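Long-range contacts in GH18 chiitnase (Pseudoalteromonas aurantia, PDB 6K7Z), which is a family 18 glycoside hydrolase, a chitinase that probably cuts the β-1,4 linkages within chitin chains: residues Trp183-Phe188 with Lys218-Phe223; Gly111-Tyr116 with Ser153-Pro158; Val72-Gly77 with Asn107-Val112. All blocks are in the same frame, centred on the assembly; numbering follows the deposited sequence.

Contact 1: residues Trp183-Phe188 with Lys218-Phe223; sequences WLNVQF and KVIAGF
Lys218 meets Trp183 and Leu184 through its carbonyl: Lys218 O accepts Leu184 N at 2.8 Å and takes a CA-H...O contact from Trp183 CA at 3.2 Å. This opens the pairing of parallel strands 183-187 and 219-224, neighbouring staves of a TIM barrel joined through helix 198-209. The ammonium group of Lys218 leads elsewhere, to the carbonyls of Ile181 and Gly178. Val219 turns to the face shared with Leu184 and Val186, where its CG1 packs 3.7 Å from Val186 CG2; a branched aliphatic suits this outer layer. Ile220 faces the barrel interior. Its CG1 stands beside the backbone N, anti to the carbonyl carbon (chi1 -47°), which brings it to 3.7 Å from CD1 of Trp183, while its CB lies alongside Asn185 OD1. Ile220 N donates to Leu184 O at 2.8 Å, and Ile220 O receives Val186 N almost straight along the carbonyl. Ala221 offers only a methyl, small enough for CE2 of Phe188 to approach CB to 3.9 Å, with Ala221 CA at the ring's edge. Gly222 makes a weak bond from N to Val186 O and receives Phe188 N on O at 3.1 Å; a CB there would fall 2.7 Å from Val186 O, consistent with glycine here. Phe223 rests its CE1 against Phe188 CB. Most backbone polarity here goes into the parallel ladder, while Val219 O turns to Tyr205 OH. The side chains divide into an inner layer, Asn185 and Gln187 (NE2 bonded to Ala155 O and Glu117 OE2) beside Ile220, and an outer apolar layer of Leu184, Val186, Val219 and Ala221, with the Phe188 ring against it.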
ATOM      1  N   TRP A 183      -5.999  -1.524   6.624  1.00 14.01           N
ATOM      2  CA  TRP A 183      -4.653  -1.450   7.186  1.00 12.31           C
ATOM      3  C   TRP A 183      -3.834  -0.425   6.415  1.00 13.06           C
ATOM      4  O   TRP A 183      -4.228   0.048   5.347  1.00 12.56           O
ATOM      5  CB  TRP A 183      -3.946  -2.807   7.173  1.00 12.56           C
ATOM      6  CG  TRP A 183      -3.812  -3.424   5.819  1.00 14.40           C
ATOM      7  CD1 TRP A 183      -2.867  -3.131   4.869  1.00 13.59           C
ATOM      8  CD2 TRP A 183      -4.629  -4.458   5.266  1.00 14.92           C
ATOM      9  NE1 TRP A 183      -3.063  -3.911   3.759  1.00 13.08           N
ATOM     10  CE2 TRP A 183      -4.140  -4.731   3.974  1.00 14.81           C
ATOM     11  CE3 TRP A 183      -5.730  -5.181   5.736  1.00 16.92           C
ATOM     12  CZ2 TRP A 183      -4.710  -5.697   3.153  1.00 15.50           C
ATOM     13  CZ3 TRP A 183      -6.296  -6.139   4.914  1.00 17.70           C
ATOM     14  CH2 TRP A 183      -5.794  -6.382   3.636  1.00 15.37           C
ATOM     15  N   LEU A 184      -2.680  -0.097   6.982  1.00 10.73           N
ATOM     16  CA  LEU A 184      -1.710   0.815   6.392  1.00 10.90           C
ATOM     17  C   LEU A 184      -0.470   0.024   6.015  1.00 10.98           C
ATOM     18  O   LEU A 184       0.088  -0.682   6.860  1.00 12.02           O
ATOM     19  CB  LEU A 184      -1.312   1.908   7.382  1.00  9.64           C
ATOM     20  CG  LEU A 184      -2.405   2.781   7.986  1.00  9.51           C
ATOM     21  CD1 LEU A 184      -1.775   3.785   8.966  1.00 11.83           C
ATOM     22  CD2 LEU A 184      -3.189   3.497   6.873  1.00 11.02           C
ATOM     23  N   ASN A 185      -0.035   0.152   4.763  1.00  8.95           N
ATOM     24  CA  ASN A 185       1.239  -0.431   4.325  1.00  9.26           C
ATOM     25  C   ASN A 185       2.308   0.636   4.527  1.00  9.59           C
ATOM     26  O   ASN A 185       2.562   1.447   3.637  1.00  9.91           O
ATOM     27  CB  ASN A 185       1.167  -0.858   2.862  1.00  9.39           C
ATOM     28  CG  ASN A 185       0.143  -1.961   2.613  1.00  9.14           C
ATOM     29  OD1 ASN A 185       0.111  -2.971   3.317  1.00 10.41           O
ATOM     30  ND2 ASN A 185      -0.694  -1.769   1.593  1.00  9.73           N
ATOM     31  N   VAL A 186       2.926   0.662   5.714  1.00  7.89           N
ATOM     32  CA  VAL A 186       3.897   1.712   6.025  1.00 10.46           C
ATOM     33  C   VAL A 186       5.205   1.430   5.288  1.00 14.58           C
ATOM     34  O   VAL A 186       5.792   0.352   5.427  1.00 11.38           O
ATOM     35  CB  VAL A 186       4.139   1.823   7.539  1.00 11.89           C
ATOM     36  CG1 VAL A 186       5.087   2.982   7.827  1.00  9.40           C
ATOM     37  CG2 VAL A 186       2.811   1.992   8.295  1.00 10.62           C
ATOM     38  N   GLN A 187       5.680   2.409   4.516  1.00 13.18           N
ATOM     39  CA  GLN A 187       6.895   2.245   3.716  1.00 10.76           C
ATOM     40  C   GLN A 187       8.103   2.640   4.552  1.00 12.64           C
ATOM     41  O   GLN A 187       8.531   3.795   4.563  1.00 12.77           O
ATOM     42  CB  GLN A 187       6.827   3.081   2.443  1.00 10.94           C
ATOM     43  CG  GLN A 187       5.550   2.917   1.646  1.00 10.57           C
ATOM     44  CD  GLN A 187       5.608   3.652   0.316  1.00 14.17           C
ATOM     45  OE1 GLN A 187       6.688   3.864  -0.237  1.00 12.24           O
ATOM     46  NE2 GLN A 187       4.438   4.040  -0.208  1.00 11.92           N
ATOM     47  N   PHE A 188       8.691   1.662   5.242  1.00 11.38           N
ATOM     48  CA  PHE A 188       9.885   1.954   6.017  1.00 11.08           C
ATOM     49  C   PHE A 188      11.116   1.941   5.116  1.00 13.22           C
ATOM     50  O   PHE A 188      12.092   1.230   5.384  1.00 14.57           O
ATOM     51  CB  PHE A 188      10.031   0.963   7.180  1.00 13.86           C
ATOM     52  CG  PHE A 188       9.038   1.192   8.295  1.00 13.61           C
ATOM     53  CD1 PHE A 188       9.138   2.312   9.113  1.00 12.20           C
ATOM     54  CD2 PHE A 188       7.984   0.301   8.510  1.00 12.85           C
ATOM     55  CE1 PHE A 188       8.234   2.530  10.135  1.00 10.66           C
ATOM     56  CE2 PHE A 188       7.074   0.511   9.544  1.00 12.83           C
ATOM     57  CZ  PHE A 188       7.197   1.634  10.355  1.00 12.67           C
ATOM     58  N   LYS A 218      -3.826  -3.245  12.095  1.00 15.71           N
ATOM     59  CA  LYS A 218      -4.018  -2.282  11.020  1.00 14.75           C
ATOM     60  C   LYS A 218      -2.729  -1.616  10.556  1.00 13.95           C
ATOM     61  O   LYS A 218      -2.785  -0.711   9.719  1.00 14.08           O
ATOM     62  CB  LYS A 218      -5.031  -1.218  11.453  1.00 14.42           C
ATOM     63  CG  LYS A 218      -6.460  -1.774  11.501  1.00 18.72           C
ATOM     64  CD  LYS A 218      -7.510  -0.728  11.179  1.00 15.99           C
ATOM     65  CE  LYS A 218      -8.890  -1.357  11.146  1.00 20.73           C
ATOM     66  NZ  LYS A 218      -9.962  -0.326  10.940  1.00 17.68           N
ATOM     67  N   VAL A 219      -1.571  -2.029  11.058  1.00 14.15           N
ATOM     68  CA  VAL A 219      -0.308  -1.422  10.652  1.00 12.45           C
ATOM     69  C   VAL A 219       0.616  -2.529  10.164  1.00 13.14           C
ATOM     70  O   VAL A 219       0.957  -3.443  10.927  1.00 12.21           O
ATOM     71  CB  VAL A 219       0.340  -0.616  11.786  1.00 11.92           C
ATOM     72  CG1 VAL A 219       1.568   0.130  11.252  1.00 13.30           C
ATOM     73  CG2 VAL A 219      -0.680   0.370  12.403  1.00 13.25           C
ATOM     74  N   ILE A 220       1.004  -2.446   8.892  1.00  9.89           N
ATOM     75  CA  ILE A 220       1.886  -3.418   8.240  1.00 11.48           C
ATOM     76  C   ILE A 220       3.225  -2.738   7.997  1.00 12.18           C
ATOM     77  O   ILE A 220       3.270  -1.620   7.469  1.00 12.71           O
ATOM     78  CB  ILE A 220       1.293  -3.912   6.905  1.00 11.13           C
ATOM     79  CG1 ILE A 220      -0.178  -4.304   7.054  1.00 14.39           C
ATOM     80  CG2 ILE A 220       2.120  -5.044   6.321  1.00 11.49           C
ATOM     81  CD1 ILE A 220      -0.421  -5.483   7.953  1.00 16.74           C
ATOM     82  N   ALA A 221       4.316  -3.416   8.344  1.00 12.25           N
ATOM     83  CA  ALA A 221       5.649  -2.850   8.168  1.00 11.88           C
ATOM     84  C   ALA A 221       6.204  -3.256   6.808  1.00 11.02           C
ATOM     85  O   ALA A 221       6.326  -4.449   6.518  1.00 12.03           O
ATOM     86  CB  ALA A 221       6.578  -3.304   9.289  1.00 15.85           C
ATOM     87  N   GLY A 222       6.540  -2.275   5.976  1.00 11.63           N
ATOM     88  CA  GLY A 222       6.927  -2.516   4.584  1.00 10.80           C
ATOM     89  C   GLY A 222       8.416  -2.302   4.360  1.00 12.87           C
ATOM     90  O   GLY A 222       9.009  -1.361   4.910  1.00 10.01           O
ATOM     91  N   PHE A 223       9.012  -3.158   3.525  1.00 11.84           N
ATOM     92  CA  PHE A 223      10.459  -3.164   3.307  1.00 11.80           C
ATOM     93  C   PHE A 223      10.783  -3.471   1.853  1.00 12.73           C
ATOM     94  O   PHE A 223       9.996  -4.133   1.168  1.00 10.46           O
ATOM     95  CB  PHE A 223      11.148  -4.209   4.201  1.00 12.61           C
ATOM     96  CG  PHE A 223      10.987  -3.933   5.654  1.00 12.46           C
ATOM     97  CD1 PHE A 223      11.813  -3.018   6.286  1.00 13.20           C
ATOM     98  CD2 PHE A 223       9.981  -4.545   6.386  1.00 12.05           C
ATOM     99  CE1 PHE A 223      11.645  -2.737   7.625  1.00 16.28           C
ATOM    100  CE2 PHE A 223       9.814  -4.262   7.735  1.00 14.29           C
ATOM    101  CZ  PHE A 223      10.647  -3.365   8.351  1.00 15.63           C
TER

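Contact 2: residues Gly111-Tyr116 with Ser153-Pro158; sequences GVDIDY and SHAPQP
The imidazole of His154 has the side chain of Ile114 lying over one face, CD1 standing 3.9 Å from the ring centroid in a CH-pi contact. They sit in a beta-alpha-beta unit of the TIM barrel, strands 111-115 and 151-154 joined through helix 130-144, and both side chains leave their strands in the same direction. At the ring's rim ND1 is hydrogen-bonded to Tyr170 OH and NE2 to Thr138 OG1, so histidine supplies a flat spacer with both nitrogens paired. Asp113, Asp115 and Glu117 match the DxDxE signature of family 18 chitinases. The other flat group, the carboxylate of Asp113, faces the interior. Ser153 OG, set between its own backbone N and carbonyl carbon (chi1 60°), donates to OD1 at 2.6 Å on the lone pair pointing away from OD2. OD1 also takes a weak hydrogen bond from Asn185 ND2, and OD2 is held by the hydroxyls of Tyr7 and Ser75; the four partners probably fix the carboxylate's rotation. The backbones pair through Ser153 N to Val112 O at 2.9 Å and Ile114 N to Ser153 O at 2.7 Å, the latter donor standing above the carbonyl plane. The small methyl of Ala155 lets OD1 of Asp115 come to 3.8 Å of CB. A water bridges the segments, donating to Tyr116 O at 2.8 Å and Ala155 O at 2.7 Å while accepting Gln157 NE2.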
ATOM      1  N   GLY A 111     -10.485  -5.061  -3.857  1.00 15.94           N
ATOM      2  CA  GLY A 111     -10.440  -3.744  -3.258  1.00 14.36           C
ATOM      3  C   GLY A 111      -9.303  -2.910  -3.817  1.00 13.55           C
ATOM      4  O   GLY A 111      -8.789  -3.171  -4.905  1.00 13.34           O
ATOM      5  N   VAL A 112      -8.935  -1.878  -3.057  1.00 15.53           N
ATOM      6  CA  VAL A 112      -8.037  -0.827  -3.519  1.00 14.38           C
ATOM      7  C   VAL A 112      -6.981  -0.575  -2.461  1.00 12.09           C
ATOM      8  O   VAL A 112      -7.282  -0.527  -1.264  1.00 13.60           O
ATOM      9  CB  VAL A 112      -8.775   0.492  -3.818  1.00 13.07           C
ATOM     10  CG1 VAL A 112      -7.795   1.554  -4.324  1.00 14.24           C
ATOM     11  CG2 VAL A 112      -9.858   0.284  -4.831  1.00 19.42           C
ATOM     12  N   ASP A 113      -5.753  -0.378  -2.912  1.00 10.05           N
ATOM     13  CA  ASP A 113      -4.673   0.161  -2.104  1.00 10.08           C
ATOM     14  C   ASP A 113      -4.425   1.589  -2.567  1.00 10.85           C
ATOM     15  O   ASP A 113      -4.229   1.827  -3.758  1.00 11.23           O
ATOM     16  CB  ASP A 113      -3.412  -0.688  -2.273  1.00  8.83           C
ATOM     17  CG  ASP A 113      -2.219  -0.142  -1.514  1.00 10.61           C
ATOM     18  OD1 ASP A 113      -2.238  -0.134  -0.261  1.00 10.99           O
ATOM     19  OD2 ASP A 113      -1.229   0.249  -2.177  1.00 11.33           O
ATOM     20  N   ILE A 114      -4.461   2.539  -1.640  1.00  9.93           N
ATOM     21  CA  ILE A 114      -4.297   3.947  -1.970  1.00  9.97           C
ATOM     22  C   ILE A 114      -2.846   4.279  -1.668  1.00 10.02           C
ATOM     23  O   ILE A 114      -2.478   4.523  -0.518  1.00 10.39           O
ATOM     24  CB  ILE A 114      -5.273   4.837  -1.199  1.00 10.60           C
ATOM     25  CG1 ILE A 114      -6.703   4.526  -1.658  1.00 11.67           C
ATOM     26  CG2 ILE A 114      -4.934   6.309  -1.397  1.00 10.56           C
ATOM     27  CD1 ILE A 114      -7.753   5.068  -0.732  1.00 15.87           C
ATOM     28  N   ASP A 115      -2.011   4.251  -2.705  1.00 10.65           N
ATOM     29  CA  ASP A 115      -0.582   4.502  -2.540  1.00 11.02           C
ATOM     30  C   ASP A 115      -0.326   5.980  -2.819  1.00 11.73           C
ATOM     31  O   ASP A 115       0.139   6.380  -3.888  1.00 12.10           O
ATOM     32  CB  ASP A 115       0.221   3.591  -3.457  1.00  9.20           C
ATOM     33  CG  ASP A 115       1.725   3.695  -3.233  1.00 11.55           C
ATOM     34  OD1 ASP A 115       2.165   4.497  -2.381  1.00 13.69           O
ATOM     35  OD2 ASP A 115       2.480   2.962  -3.908  1.00 12.68           O
ATOM     36  N   TYR A 116      -0.629   6.796  -1.816  1.00 10.56           N
ATOM     37  CA  TYR A 116      -0.609   8.252  -1.922  1.00 12.51           C
ATOM     38  C   TYR A 116       0.710   8.789  -1.372  1.00 12.10           C
ATOM     39  O   TYR A 116       1.039   8.553  -0.204  1.00 11.98           O
ATOM     40  CB  TYR A 116      -1.794   8.829  -1.156  1.00 10.16           C
ATOM     41  CG  TYR A 116      -1.880  10.331  -1.110  1.00 11.08           C
ATOM     42  CD1 TYR A 116      -2.559  11.026  -2.089  1.00 10.90           C
ATOM     43  CD2 TYR A 116      -1.314  11.053  -0.058  1.00 12.15           C
ATOM     44  CE1 TYR A 116      -2.668  12.405  -2.043  1.00 13.28           C
ATOM     45  CE2 TYR A 116      -1.420  12.442  -0.000  1.00 13.57           C
ATOM     46  CZ  TYR A 116      -2.106  13.108  -0.997  1.00 16.00           C
ATOM     47  OH  TYR A 116      -2.234  14.484  -0.965  1.00 14.77           O
ATOM     48  N   SER A 153      -6.839  -0.295   1.638  1.00 10.79           N
ATOM     49  CA  SER A 153      -5.608   0.003   2.350  1.00  8.41           C
ATOM     50  C   SER A 153      -5.041   1.317   1.837  1.00  9.73           C
ATOM     51  O   SER A 153      -5.457   1.829   0.791  1.00 11.01           O
ATOM     52  CB  SER A 153      -4.590  -1.135   2.183  1.00 10.59           C
ATOM     53  OG  SER A 153      -4.259  -1.350   0.825  1.00 11.10           O
ATOM     54  N   HIS A 154      -4.133   1.895   2.624  1.00  9.64           N
ATOM     55  CA  HIS A 154      -3.294   3.021   2.227  1.00  9.46           C
ATOM     56  C   HIS A 154      -1.843   2.618   2.438  1.00  9.12           C
ATOM     57  O   HIS A 154      -1.561   1.674   3.174  1.00 10.50           O
ATOM     58  CB  HIS A 154      -3.573   4.291   3.048  1.00  7.95           C
ATOM     59  CG  HIS A 154      -4.929   4.884   2.835  1.00  9.45           C
ATOM     60  ND1 HIS A 154      -5.108   6.162   2.356  1.00 10.54           N
ATOM     61  CD2 HIS A 154      -6.166   4.389   3.067  1.00 10.37           C
ATOM     62  CE1 HIS A 154      -6.401   6.430   2.299  1.00 12.99           C
ATOM     63  NE2 HIS A 154      -7.065   5.366   2.714  1.00 12.39           N
ATOM     64  N   ALA A 155      -0.914   3.367   1.841  1.00  8.39           N
ATOM     65  CA  ALA A 155       0.516   3.036   1.908  1.00  9.38           C
ATOM     66  C   ALA A 155       1.335   4.253   2.324  1.00 10.31           C
ATOM     67  O   ALA A 155       2.171   4.751   1.558  1.00 11.20           O
ATOM     68  CB  ALA A 155       1.015   2.473   0.575  1.00  9.79           C
ATOM     69  N   PRO A 156       1.134   4.745   3.545  1.00  9.93           N
ATOM     70  CA  PRO A 156       1.822   5.965   3.971  1.00  8.26           C
ATOM     71  C   PRO A 156       3.295   5.741   4.265  1.00 10.67           C
ATOM     72  O   PRO A 156       3.756   4.636   4.567  1.00 10.23           O
ATOM     73  CB  PRO A 156       1.076   6.358   5.246  1.00  8.90           C
ATOM     74  CG  PRO A 156       0.603   5.055   5.793  1.00  8.06           C
ATOM     75  CD  PRO A 156       0.231   4.240   4.596  1.00  8.87           C
ATOM     76  N   GLN A 157       4.021   6.814   4.189  1.00  9.88           N
ATOM     77  CA  GLN A 157       5.402   6.868   4.638  1.00 13.83           C
ATOM     78  C   GLN A 157       5.459   7.335   6.089  1.00 11.34           C
ATOM     79  O   GLN A 157       4.519   7.968   6.578  1.00 12.14           O
ATOM     80  CB  GLN A 157       6.197   7.795   3.730  1.00 13.85           C
ATOM     81  CG  GLN A 157       6.267   7.247   2.312  1.00 14.24           C
ATOM     82  CD  GLN A 157       6.666   8.291   1.306  1.00 14.81           C
ATOM     83  OE1 GLN A 157       7.803   8.768   1.306  1.00 17.40           O
ATOM     84  NE2 GLN A 157       5.732   8.657   0.441  1.00 16.41           N
ATOM     85  N   PRO A 158       6.529   7.004   6.811  1.00 12.91           N
ATOM     86  CA  PRO A 158       6.557   7.232   8.261  1.00 11.68           C
ATOM     87  C   PRO A 158       6.273   8.677   8.649  1.00 11.43           C
ATOM     88  O   PRO A 158       5.547   8.902   9.627  1.00 12.61           O
ATOM     89  CB  PRO A 158       7.981   6.809   8.656  1.00 14.16           C
ATOM     90  CG  PRO A 158       8.294   5.704   7.694  1.00 13.56           C
ATOM     91  CD  PRO A 158       7.651   6.143   6.378  1.00 12.98           C
TER
HETATM   92  O   HOH W   1       3.173   7.156   0.872  1.00 11.25           O
HETATM   93  O   HOH W   2      -0.483   6.503   1.215  1.00 12.36           O

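Contact 3: residues Val72-Gly77 with Asn107-Val112; sequences VLISFG and NQLDGV
Asp110 holds Val72 by two hydrogen bonds, one from its side chain and one from its backbone. Its OD2 accepts Val72 N at 2.9 Å, met on the side away from the other carboxylate oxygen and a little out of the plane, while Asp110 N donates to Val72 O at 2.7 Å. These are neighbouring parallel strands of the TIM barrel, with Asp110 in the loop leading from helix 93-106 into strand 111-115. The side chain thus stands in for a backbone acceptor where that strand has not yet begun, and the same OD2 also takes Gln66 NE2. An alanine here would probably leave Val72 N and Gln66 NE2 without this shared acceptor and loosen the hold on the edge of Val72 where the chain joins the sheet. Regular parallel pairing starts with Ile74 N to Gly111 O at 3.1 Å. Weaker CA-H...O contacts join Leu73 CA to Gly111 O and Val112 CA to Ile74 O.

Apolar contacts lie mainly on the side facing helices 93-106 and 56-67. CD1 of Leu109 presses on Ile74 CB at 3.7 Å, and Ile74 and Val112 run side by side, CG2 to CG2. Leu73 takes a different course: its CD2 lies 3.6 Å from Gly111 N. Glycine suits that position, since a CB would sit tight against this methyl, and at phi 144° would also jam against Asp110 O. Polar pairing therefore fixes where the incoming chain joins the sheet, while branched aliphatics seal the strands against these helices.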
ATOM      1  N   VAL A  72      -6.552  -9.684  -3.948  1.00 13.97           N
ATOM      2  CA  VAL A  72      -5.866  -8.963  -5.007  1.00 13.82           C
ATOM      3  C   VAL A  72      -6.495  -7.587  -5.081  1.00 11.86           C
ATOM      4  O   VAL A  72      -7.702  -7.467  -5.336  1.00 12.57           O
ATOM      5  CB  VAL A  72      -5.977  -9.681  -6.359  1.00 13.42           C
ATOM      6  CG1 VAL A  72      -5.135  -8.965  -7.399  1.00 11.42           C
ATOM      7  CG2 VAL A  72      -5.565 -11.148  -6.228  1.00 13.47           C
ATOM      8  N   LEU A  73      -5.685  -6.559  -4.863  1.00 11.11           N
ATOM      9  CA  LEU A  73      -6.125  -5.173  -4.902  1.00 11.41           C
ATOM     10  C   LEU A  73      -5.487  -4.470  -6.089  1.00 12.07           C
ATOM     11  O   LEU A  73      -4.414  -4.864  -6.563  1.00 11.22           O
ATOM     12  CB  LEU A  73      -5.739  -4.413  -3.628  1.00 10.67           C
ATOM     13  CG  LEU A  73      -5.993  -5.075  -2.274  1.00 12.81           C
ATOM     14  CD1 LEU A  73      -5.722  -4.073  -1.158  1.00 10.55           C
ATOM     15  CD2 LEU A  73      -7.404  -5.610  -2.171  1.00 12.93           C
ATOM     16  N   ILE A  74      -6.136  -3.416  -6.550  1.00 10.13           N
ATOM     17  CA  ILE A  74      -5.495  -2.484  -7.463  1.00 10.10           C
ATOM     18  C   ILE A  74      -4.920  -1.352  -6.625  1.00 11.13           C
ATOM     19  O   ILE A  74      -5.591  -0.817  -5.731  1.00 11.65           O
ATOM     20  CB  ILE A  74      -6.475  -1.977  -8.542  1.00 13.05           C
ATOM     21  CG1 ILE A  74      -5.743  -1.102  -9.562  1.00 12.07           C
ATOM     22  CG2 ILE A  74      -7.696  -1.243  -7.942  1.00 13.41           C
ATOM     23  CD1 ILE A  74      -4.713  -1.867 -10.392  1.00 11.95           C
ATOM     24  N   SER A  75      -3.646  -1.036  -6.846  1.00  9.48           N
ATOM     25  CA  SER A  75      -3.020   0.071  -6.146  1.00  7.67           C
ATOM     26  C   SER A  75      -3.173   1.326  -6.994  1.00 11.45           C
ATOM     27  O   SER A  75      -2.716   1.370  -8.144  1.00  9.44           O
ATOM     28  CB  SER A  75      -1.549  -0.204  -5.852  1.00  9.20           C
ATOM     29  OG  SER A  75      -1.027   0.816  -5.025  1.00 13.01           O
ATOM     30  N   PHE A  76      -3.804   2.341  -6.412  1.00 10.94           N
ATOM     31  CA  PHE A  76      -4.036   3.614  -7.069  1.00 12.95           C
ATOM     32  C   PHE A  76      -3.011   4.626  -6.587  1.00 14.58           C
ATOM     33  O   PHE A  76      -2.847   4.827  -5.375  1.00 11.47           O
ATOM     34  CB  PHE A  76      -5.438   4.131  -6.768  1.00 14.15           C
ATOM     35  CG  PHE A  76      -5.666   5.527  -7.251  1.00 15.69           C
ATOM     36  CD1 PHE A  76      -5.709   5.794  -8.612  1.00 16.24           C
ATOM     37  CD2 PHE A  76      -5.810   6.568  -6.351  1.00 16.17           C
ATOM     38  CE1 PHE A  76      -5.909   7.088  -9.061  1.00 20.81           C
ATOM     39  CE2 PHE A  76      -6.020   7.867  -6.792  1.00 18.70           C
ATOM     40  CZ  PHE A  76      -6.067   8.126  -8.149  1.00 15.55           C
ATOM     41  N   GLY A  77      -2.328   5.265  -7.530  1.00 13.54           N
ATOM     42  CA  GLY A  77      -1.356   6.274  -7.156  1.00 14.72           C
ATOM     43  C   GLY A  77       0.059   5.889  -7.533  1.00 14.75           C
ATOM     44  O   GLY A  77       0.369   5.724  -8.716  1.00 14.60           O
ATOM     45  N   ASN A 107     -13.337  -5.675 -12.791  1.00 19.74           N
ATOM     46  CA  ASN A 107     -12.220  -6.602 -12.889  1.00 20.37           C
ATOM     47  C   ASN A 107     -12.195  -7.613 -11.750  1.00 22.02           C
ATOM     48  O   ASN A 107     -11.186  -8.298 -11.571  1.00 20.69           O
ATOM     49  CB  ASN A 107     -10.901  -5.831 -12.954  1.00 19.46           C
ATOM     50  CG  ASN A 107     -10.786  -4.995 -14.211  1.00 21.84           C
ATOM     51  OD1 ASN A 107     -10.546  -5.519 -15.299  1.00 22.87           O
ATOM     52  ND2 ASN A 107     -10.978  -3.688 -14.072  1.00 20.86           N
ATOM     53  N   GLN A 108     -13.282  -7.714 -10.982  1.00 19.47           N
ATOM     54  CA  GLN A 108     -13.450  -8.733  -9.945  1.00 17.93           C
ATOM     55  C   GLN A 108     -12.279  -8.744  -8.963  1.00 16.81           C
ATOM     56  O   GLN A 108     -11.756  -9.796  -8.601  1.00 16.23           O
ATOM     57  CB  GLN A 108     -13.659 -10.119 -10.564  1.00 22.07           C
ATOM     58  CG  GLN A 108     -14.988 -10.262 -11.303  1.00 26.34           C
ATOM     59  CD  GLN A 108     -14.960  -9.643 -12.685  1.00 28.31           C
ATOM     60  OE1 GLN A 108     -13.929  -9.648 -13.360  1.00 33.99           O
ATOM     61  NE2 GLN A 108     -16.098  -9.109 -13.119  1.00 31.98           N
ATOM     62  N   LEU A 109     -11.861  -7.563  -8.532  1.00 16.29           N
ATOM     63  CA  LEU A 109     -10.776  -7.456  -7.564  1.00 14.81           C
ATOM     64  C   LEU A 109     -11.333  -7.391  -6.147  1.00 18.30           C
ATOM     65  O   LEU A 109     -12.541  -7.250  -5.929  1.00 17.66           O
ATOM     66  CB  LEU A 109      -9.922  -6.227  -7.857  1.00 14.48           C
ATOM     67  CG  LEU A 109      -9.322  -6.223  -9.258  1.00 15.68           C
ATOM     68  CD1 LEU A 109      -8.451  -4.997  -9.478  1.00 15.03           C
ATOM     69  CD2 LEU A 109      -8.527  -7.517  -9.504  1.00 16.87           C
ATOM     70  N   ASP A 110     -10.436  -7.472  -5.166  1.00 14.43           N
ATOM     71  CA  ASP A 110     -10.870  -7.486  -3.778  1.00 13.26           C
ATOM     72  C   ASP A 110     -10.833  -6.117  -3.121  1.00 16.47           C
ATOM     73  O   ASP A 110     -11.150  -6.016  -1.934  1.00 16.22           O
ATOM     74  CB  ASP A 110     -10.036  -8.488  -2.977  1.00 17.71           C
ATOM     75  CG  ASP A 110     -10.240  -9.903  -3.468  1.00 19.97           C
ATOM     76  OD1 ASP A 110     -11.344 -10.454  -3.235  1.00 19.92           O
ATOM     77  OD2 ASP A 110      -9.320 -10.452  -4.111  1.00 15.50           O
ATOM     78  N   GLY A 111     -10.485  -5.061  -3.857  1.00 15.94           N
ATOM     79  CA  GLY A 111     -10.440  -3.744  -3.258  1.00 14.36           C
ATOM     80  C   GLY A 111      -9.303  -2.910  -3.817  1.00 13.55           C
ATOM     81  O   GLY A 111      -8.789  -3.171  -4.905  1.00 13.34           O
ATOM     82  N   VAL A 112      -8.935  -1.878  -3.057  1.00 15.53           N
ATOM     83  CA  VAL A 112      -8.037  -0.827  -3.519  1.00 14.38           C
ATOM     84  C   VAL A 112      -6.981  -0.575  -2.461  1.00 12.09           C
ATOM     85  O   VAL A 112      -7.282  -0.527  -1.264  1.00 13.60           O
ATOM     86  CB  VAL A 112      -8.775   0.492  -3.818  1.00 13.07           C
ATOM     87  CG1 VAL A 112      -7.795   1.554  -4.324  1.00 14.24           C
ATOM     88  CG2 VAL A 112      -9.858   0.284  -4.831  1.00 19.42           C
TER

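In the fold
All three contacts lie in the closed sheet of one TIM barrel. Contact 3 joins strands 71-77 and 111-115; contact 2 begins on the stretch where contact 3 ends and carries strand 111-115 on to 151-154; contact 1 follows, pairing 183-187 with 219-224. Contacts 2 and 3 share Gly111 and Val112, with centres about 11 Å apart. Contact 1 lies about 9 Å from contact 2, centre to centre, because strands 151-154 and 183-187 are neighbours, and about 17 Å from contact 3, which it does not touch. Together they span five consecutive strands of the barrel wall, 71-77 to 219-224, placing the DxDxE strand 111-115 between two neighbours, consistent with an active site at the barrel's C-terminal mouth.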